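Local coordinates for tube-forming protein in Mycobacterial Envelpe, TiME (Mycolicibacterium smegmatis, PDB 7CU9), which probably assembles into a tube that spans the mycobacterial outer envelope and may serve as a channel for protein secretion, at residues Gly16-Ile21 with Val82-Gly87; Ala50-Pro55 with Ala138-Gln143; Phe58-Leu63 with Val92-Arg97. One frame throughout, in Å; residues are numbered along the deposited sequence.

Contact 1 (Gly16-Ile21 with Val82-Gly87); sequences GSVSNI and VKQAVG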
loop_
_atom_site.group_PDB
_atom_site.type_symbol
_atom_site.label_atom_id
_atom_site.label_comp_id
_atom_site.label_asym_id
_atom_site.label_seq_id
_atom_site.Cartn_x
_atom_site.Cartn_y
_atom_site.Cartn_z
ATOM N N GLY B 16 -12.299 -3.570 -8.655
ATOM C CA GLY B 16 -11.409 -2.936 -9.649
ATOM C C GLY B 16 -10.968 -1.548 -9.210
ATOM O O GLY B 16 -9.770 -1.234 -9.297
ATOM N N SER B 17 -11.910 -0.731 -8.741
ATOM C CA SER B 17 -11.659 0.640 -8.241
ATOM C C SER B 17 -10.851 0.569 -6.942
ATOM O O SER B 17 -9.923 1.365 -6.786
ATOM C CB SER B 17 -12.949 1.384 -8.058
ATOM O OG SER B 17 -13.581 1.578 -9.316
ATOM N N VAL B 18 -11.192 -0.357 -6.048
ATOM C CA VAL B 18 -10.456 -0.544 -4.763
ATOM C C VAL B 18 -8.996 -0.888 -5.085
ATOM O O VAL B 18 -8.100 -0.291 -4.470
ATOM C CB VAL B 18 -11.116 -1.604 -3.864
ATOM C CG1 VAL B 18 -10.251 -1.921 -2.654
ATOM C CG2 VAL B 18 -12.506 -1.167 -3.423
ATOM N N SER B 19 -8.766 -1.791 -6.039
ATOM C CA SER B 19 -7.402 -2.183 -6.483
ATOM C C SER B 19 -6.628 -0.945 -6.956
ATOM O O SER B 19 -5.454 -0.794 -6.571
ATOM C CB SER B 19 -7.451 -3.248 -7.549
ATOM O OG SER B 19 -6.148 -3.489 -8.068
ATOM N N ASN B 20 -7.257 -0.086 -7.763
ATOM C CA ASN B 20 -6.644 1.158 -8.293
ATOM C C ASN B 20 -6.284 2.107 -7.147
ATOM O O ASN B 20 -5.293 2.844 -7.286
ATOM C CB ASN B 20 -7.557 1.859 -9.299
ATOM C CG ASN B 20 -7.638 1.118 -10.616
ATOM O OD1 ASN B 20 -6.809 0.252 -10.901
ATOM N ND2 ASN B 20 -8.628 1.453 -11.424
ATOM N N ILE B 21 -7.072 2.113 -6.068
ATOM C CA ILE B 21 -6.885 3.055 -4.927
ATOM C C ILE B 21 -5.762 2.557 -4.006
ATOM O O ILE B 21 -4.942 3.393 -3.600
ATOM C CB ILE B 21 -8.215 3.264 -4.180
ATOM C CG1 ILE B 21 -9.202 4.039 -5.055
ATOM C CG2 ILE B 21 -7.992 3.946 -2.836
ATOM C CD1 ILE B 21 -10.624 3.983 -4.566
ATOM N N VAL B 82 -10.390 -4.431 2.366
ATOM C CA VAL B 82 -11.026 -3.093 2.258
ATOM C C VAL B 82 -12.525 -3.275 2.472
ATOM O O VAL B 82 -13.128 -4.138 1.816
ATOM C CB VAL B 82 -10.718 -2.428 0.907
ATOM C CG1 VAL B 82 -11.429 -1.093 0.762
ATOM C CG2 VAL B 82 -9.220 -2.270 0.712
ATOM N N LYS B 83 -13.107 -2.475 3.354
ATOM C CA LYS B 83 -14.557 -2.543 3.624
ATOM C C LYS B 83 -15.147 -1.144 3.458
ATOM O O LYS B 83 -14.471 -0.147 3.762
ATOM C CB LYS B 83 -14.812 -3.146 5.006
ATOM C CG LYS B 83 -16.251 -3.555 5.280
ATOM C CD LYS B 83 -16.359 -4.346 6.547
ATOM C CE LYS B 83 -17.766 -4.768 6.886
ATOM N NZ LYS B 83 -17.777 -5.717 8.022
ATOM N N GLN B 84 -16.377 -1.101 2.968
ATOM C CA GLN B 84 -17.149 0.144 2.758
ATOM C C GLN B 84 -18.567 -0.060 3.283
ATOM O O GLN B 84 -19.107 -1.171 3.127
ATOM C CB GLN B 84 -17.229 0.463 1.272
ATOM C CG GLN B 84 -15.888 0.746 0.631
ATOM C CD GLN B 84 -16.060 0.796 -0.863
ATOM O OE1 GLN B 84 -16.598 1.753 -1.415
ATOM N NE2 GLN B 84 -15.649 -0.272 -1.527
ATOM N N ALA B 85 -19.155 0.983 3.860
ATOM C CA ALA B 85 -20.574 0.994 4.265
ATOM C C ALA B 85 -21.128 2.386 3.997
ATOM O O ALA B 85 -20.464 3.367 4.356
ATOM C CB ALA B 85 -20.725 0.605 5.714
ATOM N N VAL B 86 -22.289 2.461 3.361
ATOM C CA VAL B 86 -22.952 3.752 3.041
ATOM C C VAL B 86 -24.405 3.641 3.477
ATOM O O VAL B 86 -25.103 2.727 3.010
ATOM C CB VAL B 86 -22.841 4.114 1.550
ATOM C CG1 VAL B 86 -23.510 5.446 1.258
ATOM C CG2 VAL B 86 -21.394 4.126 1.083
ATOM N N GLY B 87 -24.834 4.561 4.332
ATOM C CA GLY B 87 -26.231 4.682 4.772
ATOM C C GLY B 87 -26.799 6.022 4.372
ATOM O O GLY B 87 -26.181 7.055 4.686
#
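V18 sets its CG1 methyl over the isopropyl group of V82, the two side chains meeting tip to tip. This is helix-on-sheet packing in the PknH-like extracellular domain: helix 15-22 lies over strand 77-89, a strand well inside the large antiparallel sheet. V18 CG1 approaches V82 CG2 to 3.5 Å and V82 CG1 to 3.7 Å, entering the fork of the valine instead of resting on one branch. At the bottom of the fork, V82 CB is 3.6 Å from V18 CG1. The torsion of V18 explains this division of labour. With CG1 opposite the backbone N (chi1 172°), that methyl is aimed at V82 while CG2 turns to the neighbouring side chain, Q84. No hydrogen bond joins the two segments; the contact is van der Waals packing among three buried side chains.

V82 and Q84 stand two residues apart on the same face of the strand and point toward the helix, whereas the intervening K83 points to the other face. Helix 174-185 packs beside them, touching V82 through L180 and Q84 through M184, and it meets I21 of helix 15-22 through V179. The Q84 amide is not left bare in this apolar setting: OE1 accepts a hydrogen bond from the backbone N of M13, just ahead of helix 15-22, which ties that end of the chain to the sheet. Q84 is extended beyond CG, and its amide NE2 comes to rest 3.8 Å from V18 CG2.

Contact 2 (Ala50-Pro55 with Ala138-Gln143); sequences ADIGLP and ADWVKQ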
loop_
_atom_site.group_PDB
_atom_site.type_symbol
_atom_site.label_atom_id
_atom_site.label_comp_id
_atom_site.label_asym_id
_atom_site.label_seq_id
_atom_site.Cartn_x
_atom_site.Cartn_y
_atom_site.Cartn_z
ATOM N N ALA B 50 -14.500 -1.507 16.281
ATOM C CA ALA B 50 -13.985 -2.859 15.951
ATOM C C ALA B 50 -14.297 -3.229 14.494
ATOM O O ALA B 50 -13.563 -4.039 13.909
ATOM C CB ALA B 50 -14.544 -3.869 16.926
ATOM N N ASP B 51 -15.347 -2.654 13.914
ATOM C CA ASP B 51 -15.661 -2.823 12.475
ATOM C C ASP B 51 -16.617 -1.705 12.070
ATOM O O ASP B 51 -17.010 -0.910 12.934
ATOM C CB ASP B 51 -16.253 -4.208 12.187
ATOM C CG ASP B 51 -16.071 -4.702 10.759
ATOM O OD1 ASP B 51 -15.621 -3.916 9.899
ATOM O OD2 ASP B 51 -16.355 -5.891 10.530
ATOM N N ILE B 52 -16.950 -1.658 10.788
ATOM C CA ILE B 52 -17.873 -0.655 10.187
ATOM C C ILE B 52 -19.120 -1.367 9.648
ATOM O O ILE B 52 -19.136 -2.611 9.571
ATOM C CB ILE B 52 -17.142 0.154 9.098
ATOM C CG1 ILE B 52 -16.664 -0.727 7.938
ATOM C CG2 ILE B 52 -15.984 0.930 9.714
ATOM C CD1 ILE B 52 -16.238 0.057 6.728
ATOM N N GLY B 53 -20.145 -0.588 9.302
ATOM C CA GLY B 53 -21.429 -1.103 8.789
ATOM C C GLY B 53 -22.227 -1.837 9.853
ATOM O O GLY B 53 -22.918 -2.807 9.492
ATOM N N LEU B 54 -22.179 -1.385 11.108
ATOM C CA LEU B 54 -22.790 -2.114 12.254
ATOM C C LEU B 54 -24.271 -1.781 12.390
ATOM O O LEU B 54 -24.689 -0.638 12.229
ATOM C CB LEU B 54 -22.052 -1.758 13.542
ATOM C CG LEU B 54 -20.557 -2.050 13.534
ATOM C CD1 LEU B 54 -19.933 -1.572 14.832
ATOM C CD2 LEU B 54 -20.279 -3.530 13.298
ATOM N N PRO B 55 -25.106 -2.776 12.758
ATOM C CA PRO B 55 -26.525 -2.532 13.010
ATOM C C PRO B 55 -26.818 -1.442 14.049
ATOM O O PRO B 55 -27.708 -0.644 13.823
ATOM C CB PRO B 55 -27.021 -3.901 13.512
ATOM C CG PRO B 55 -26.089 -4.888 12.860
ATOM C CD PRO B 55 -24.745 -4.196 12.886
ATOM N N ALA B 138 -14.601 11.194 11.814
ATOM C CA ALA B 138 -13.975 10.426 12.911
ATOM C C ALA B 138 -13.066 9.361 12.299
ATOM O O ALA B 138 -13.553 8.544 11.495
ATOM C CB ALA B 138 -15.023 9.827 13.810
ATOM N N ASP B 139 -11.789 9.390 12.664
ATOM C CA ASP B 139 -10.774 8.429 12.173
ATOM C C ASP B 139 -10.230 7.652 13.364
ATOM O O ASP B 139 -10.151 8.204 14.481
ATOM C CB ASP B 139 -9.641 9.134 11.432
ATOM C CG ASP B 139 -10.078 9.824 10.153
ATOM O OD1 ASP B 139 -11.261 9.692 9.781
ATOM O OD2 ASP B 139 -9.229 10.498 9.555
ATOM N N TRP B 140 -9.865 6.401 13.134
ATOM C CA TRP B 140 -9.184 5.590 14.164
ATOM C C TRP B 140 -8.436 4.455 13.481
ATOM O O TRP B 140 -8.671 4.202 12.282
ATOM C CB TRP B 140 -10.175 5.074 15.206
ATOM C CG TRP B 140 -11.168 4.086 14.674
ATOM C CD1 TRP B 140 -11.015 2.734 14.573
ATOM C CD2 TRP B 140 -12.490 4.377 14.196
ATOM N NE1 TRP B 140 -12.151 2.164 14.061
ATOM C CE2 TRP B 140 -13.069 3.150 13.812
ATOM C CE3 TRP B 140 -13.235 5.551 14.058
ATOM C CZ2 TRP B 140 -14.369 3.064 13.318
ATOM C CZ3 TRP B 140 -14.517 5.465 13.558
ATOM C CH2 TRP B 140 -15.073 4.240 13.192
ATOM N N VAL B 141 -7.558 3.819 14.243
ATOM C CA VAL B 141 -6.714 2.696 13.771
ATOM C C VAL B 141 -6.857 1.547 14.764
ATOM O O VAL B 141 -6.958 1.814 15.969
ATOM C CB VAL B 141 -5.250 3.144 13.624
ATOM C CG1 VAL B 141 -4.372 2.005 13.128
ATOM C CG2 VAL B 141 -5.128 4.356 12.717
ATOM N N LYS B 142 -6.878 0.317 14.267
ATOM C CA LYS B 142 -6.697 -0.878 15.125
ATOM C C LYS B 142 -5.513 -1.670 14.577
ATOM O O LYS B 142 -5.350 -1.758 13.352
ATOM C CB LYS B 142 -7.994 -1.679 15.268
ATOM C CG LYS B 142 -8.575 -2.259 13.991
ATOM C CD LYS B 142 -9.718 -3.233 14.247
ATOM C CE LYS B 142 -10.095 -4.012 13.004
ATOM N NZ LYS B 142 -11.029 -5.118 13.311
ATOM N N GLN B 143 -4.682 -2.170 15.482
ATOM C CA GLN B 143 -3.475 -2.956 15.141
ATOM C C GLN B 143 -3.632 -4.348 15.742
ATOM O O GLN B 143 -3.980 -4.442 16.936
ATOM C CB GLN B 143 -2.219 -2.284 15.680
ATOM C CG GLN B 143 -0.959 -3.077 15.367
ATOM C CD GLN B 143 0.295 -2.245 15.433
ATOM O OE1 GLN B 143 0.280 -1.080 15.825
ATOM N NE2 GLN B 143 1.402 -2.846 15.033
#
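K142 stretches its side chain from strand 137-144 to the backbone of A50, and its ammonium gives the contact its close end. K142 NZ donates to A50 O over 2.8 Å. The bond meets the carbonyl at a C=O...N angle of 152°, with the donor tilted 17° from the carbonyl plane. CG of K142 takes the place between backbone N and carbonyl carbon (chi1 62°), and the extended chain beyond it carries the methylenes up to the same oxygen: K142 CE lies 3.6 Å from A50 O. W126 adds a cation-pi contact, giving the buried charge an aromatic partner as well as a carbonyl.

Two residues along the strand the fit is much looser. W140 and I52 barely meet, I52 CG2 coming within 4.5 Å of W140 CZ2 at a slant to the indole. W49 stacks with the ring and accepts from NE1 through its backbone O. D51, partly exposed, points its CB away from the strand; its OD1 stays 5.8 Å from K142 NZ, too far for a salt bridge. Instead OD1 pairs with K166 and OD2 with K83. D51 OD1 also receives I52 N at 2.8 Å, from above the carboxylate plane. Strand residues D139 and V141, of the other face, are more exposed than W140 and K142. The pattern is that of a connecting loop laid over one face of an antiparallel sheet, here the loop between helices 47-50 and 55-58 in the PknH-like domain.

Contact 3 (Phe58-Leu63 with Val92-Arg97); sequences FNDPDL and VDAADR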
loop_
_atom_site.group_PDB
_atom_site.type_symbol
_atom_site.label_atom_id
_atom_site.label_comp_id
_atom_site.label_asym_id
_atom_site.label_seq_id
_atom_site.Cartn_x
_atom_site.Cartn_y
_atom_site.Cartn_z
ATOM N N PHE B 58 -26.272 1.943 12.150
ATOM C CA PHE B 58 -27.053 2.293 10.930
ATOM C C PHE B 58 -28.547 2.022 11.097
ATOM O O PHE B 58 -29.336 2.844 10.614
ATOM C CB PHE B 58 -26.521 1.551 9.708
ATOM C CG PHE B 58 -25.274 2.173 9.149
ATOM C CD1 PHE B 58 -25.349 3.241 8.271
ATOM C CD2 PHE B 58 -24.023 1.717 9.532
ATOM C CE1 PHE B 58 -24.199 3.817 7.757
ATOM C CE2 PHE B 58 -22.874 2.302 9.026
ATOM C CZ PHE B 58 -22.964 3.341 8.130
ATOM N N ASN B 59 -28.937 0.911 11.717
ATOM C CA ASN B 59 -30.378 0.554 11.805
ATOM C C ASN B 59 -31.101 1.637 12.599
ATOM O O ASN B 59 -30.639 2.025 13.690
ATOM C CB ASN B 59 -30.599 -0.853 12.355
ATOM C CG ASN B 59 -30.331 -1.918 11.314
ATOM O OD1 ASN B 59 -30.572 -1.709 10.123
ATOM N ND2 ASN B 59 -29.870 -3.077 11.750
ATOM N N ASP B 60 -32.211 2.123 12.052
ATOM C CA ASP B 60 -32.872 3.349 12.545
ATOM C C ASP B 60 -34.189 3.507 11.805
ATOM O O ASP B 60 -34.268 3.138 10.639
ATOM C CB ASP B 60 -31.988 4.569 12.289
ATOM C CG ASP B 60 -32.466 5.814 13.005
ATOM O OD1 ASP B 60 -32.351 5.848 14.248
ATOM O OD2 ASP B 60 -32.961 6.728 12.323
ATOM N N PRO B 61 -35.238 4.078 12.431
ATOM C CA PRO B 61 -36.474 4.359 11.710
ATOM C C PRO B 61 -36.242 5.195 10.445
ATOM O O PRO B 61 -37.005 5.034 9.519
ATOM C CB PRO B 61 -37.317 5.105 12.750
ATOM C CG PRO B 61 -36.840 4.525 14.057
ATOM C CD PRO B 61 -35.347 4.382 13.868
ATOM N N ASP B 62 -35.200 6.035 10.418
ATOM C CA ASP B 62 -34.960 6.989 9.305
ATOM C C ASP B 62 -33.863 6.495 8.359
ATOM O O ASP B 62 -33.477 7.273 7.477
ATOM C CB ASP B 62 -34.687 8.388 9.853
ATOM C CG ASP B 62 -35.962 9.025 10.379
ATOM O OD1 ASP B 62 -36.996 8.938 9.674
ATOM O OD2 ASP B 62 -35.928 9.582 11.497
ATOM N N LEU B 63 -33.405 5.249 8.482
ATOM C CA LEU B 63 -32.487 4.676 7.464
ATOM C C LEU B 63 -33.292 4.389 6.191
ATOM O O LEU B 63 -34.193 3.524 6.224
ATOM C CB LEU B 63 -31.805 3.413 7.989
ATOM C CG LEU B 63 -30.782 2.801 7.030
ATOM C CD1 LEU B 63 -29.589 3.728 6.835
ATOM C CD2 LEU B 63 -30.336 1.433 7.522
ATOM N N VAL B 92 -31.007 14.949 7.574
ATOM C CA VAL B 92 -29.605 15.266 7.973
ATOM C C VAL B 92 -29.447 14.996 9.476
ATOM O O VAL B 92 -28.390 14.456 9.857
ATOM C CB VAL B 92 -29.197 16.696 7.572
ATOM C CG1 VAL B 92 -29.220 16.869 6.062
ATOM C CG2 VAL B 92 -30.046 17.765 8.246
ATOM N N ASP B 93 -30.456 15.308 10.295
ATOM C CA ASP B 93 -30.374 15.053 11.760
ATOM C C ASP B 93 -30.269 13.547 12.047
ATOM O O ASP B 93 -29.547 13.178 12.985
ATOM C CB ASP B 93 -31.539 15.696 12.513
ATOM C CG ASP B 93 -31.422 17.207 12.638
ATOM O OD1 ASP B 93 -30.359 17.753 12.270
ATOM O OD2 ASP B 93 -32.396 17.821 13.105
ATOM N N ALA B 94 -30.951 12.683 11.287
ATOM C CA ALA B 94 -30.878 11.218 11.497
ATOM C C ALA B 94 -29.459 10.728 11.170
ATOM O O ALA B 94 -28.952 9.851 11.879
ATOM C CB ALA B 94 -31.916 10.502 10.673
ATOM N N ALA B 95 -28.837 11.268 10.121
ATOM C CA ALA B 95 -27.431 10.950 9.778
ATOM C C ALA B 95 -26.522 11.412 10.926
ATOM O O ALA B 95 -25.583 10.678 11.272
ATOM C CB ALA B 95 -27.043 11.591 8.471
ATOM N N ASP B 96 -26.800 12.577 11.516
ATOM C CA ASP B 96 -25.998 13.095 12.655
ATOM C C ASP B 96 -26.133 12.145 13.851
ATOM O O ASP B 96 -25.117 11.861 14.513
ATOM C CB ASP B 96 -26.397 14.520 13.036
ATOM C CG ASP B 96 -25.401 15.139 14.001
ATOM O OD1 ASP B 96 -24.196 15.150 13.672
ATOM O OD2 ASP B 96 -25.829 15.548 15.096
ATOM N N ARG B 97 -27.336 11.642 14.134
ATOM C CA ARG B 97 -27.541 10.719 15.274
ATOM C C ARG B 97 -26.749 9.433 15.013
ATOM O O ARG B 97 -26.138 8.919 15.958
ATOM C CB ARG B 97 -29.030 10.455 15.509
ATOM C CG ARG B 97 -29.759 11.638 16.125
ATOM C CD ARG B 97 -31.155 11.261 16.569
ATOM N NE ARG B 97 -32.058 10.927 15.475
ATOM C CZ ARG B 97 -32.754 11.801 14.748
ATOM N NH1 ARG B 97 -32.648 13.101 14.959
ATOM N NH2 ARG B 97 -33.562 11.361 13.800
HETATM O O HOH W 1 -34.436 8.588 13.502
HETATM O O HOH W 2 -31.972 8.074 15.704
HETATM O O HOH W 3 -35.021 12.805 11.721
#
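D62 OD2 accepts a hydrogen bond from water 1 at 2.7 Å, and the same water accepts from R97 NH2 at 2.9 Å, carrying the carboxylate's link to helix 92-103. The loop side is an Asx turn overlapping a type I beta turn: D62 N donates to D60 OD2 over 3.0 Å, and L63 N closes the beta turn on D60 O. The amide of D62 reaches D60 OD2 from 45° above the carboxylate plane. Water 1 also donates to D60 OD2, so one molecule joins both aspartates to the arginine.

The direct ion pair is long: D62 OD2 and R97 NH2 are 3.8 Å apart, the carboxylate lying at the edge of the guanidinium with the two planes 59° apart. Water 3 accepts from R97 NH2 but gives only a weak bond to D62 OD2. A second bridge runs through water 2, which donates to D60 OD1 at 2.7 Å and accepts from R97 NE at 2.9 Å. All three waters and D62 OD2 meet the guanidinium round its rim. The arginine folds back at chi3 (-67°), with D93 O and A94 CA of its own helix against one guanidinium face, toward the rim, which probably limits its rotation. The ion pairing is therefore largely mediated by water at a partly exposed junction between the loop entering strand 63-72 and the start of the helix. Beside the polar network the side chains touch directly, D62 CB resting 3.6 Å from A94 CB.

Contacts 1 and 2 reach the same antiparallel sheet of the PknH-like domain, and contact 3 lies where strand 77-89 gives way to helix 92-103. The centres of contacts 1 and 2 are about 15 Å apart, those of contacts 2 and 3 about 18 Å, and those of contacts 1 and 3 about 22 Å. Contact 1 sits on one face of strand 77-89; from its other face, K83 NZ forms a salt bridge with D51 OD2 of contact 2 (2.9 Å), and A85 packs on G53 and F58. Along the chain contact 3 is nested within contact 2, while contact 1 crosses both. Residues distant in sequence are thereby interlocked into a single compact domain, the soluble part of the putative tube.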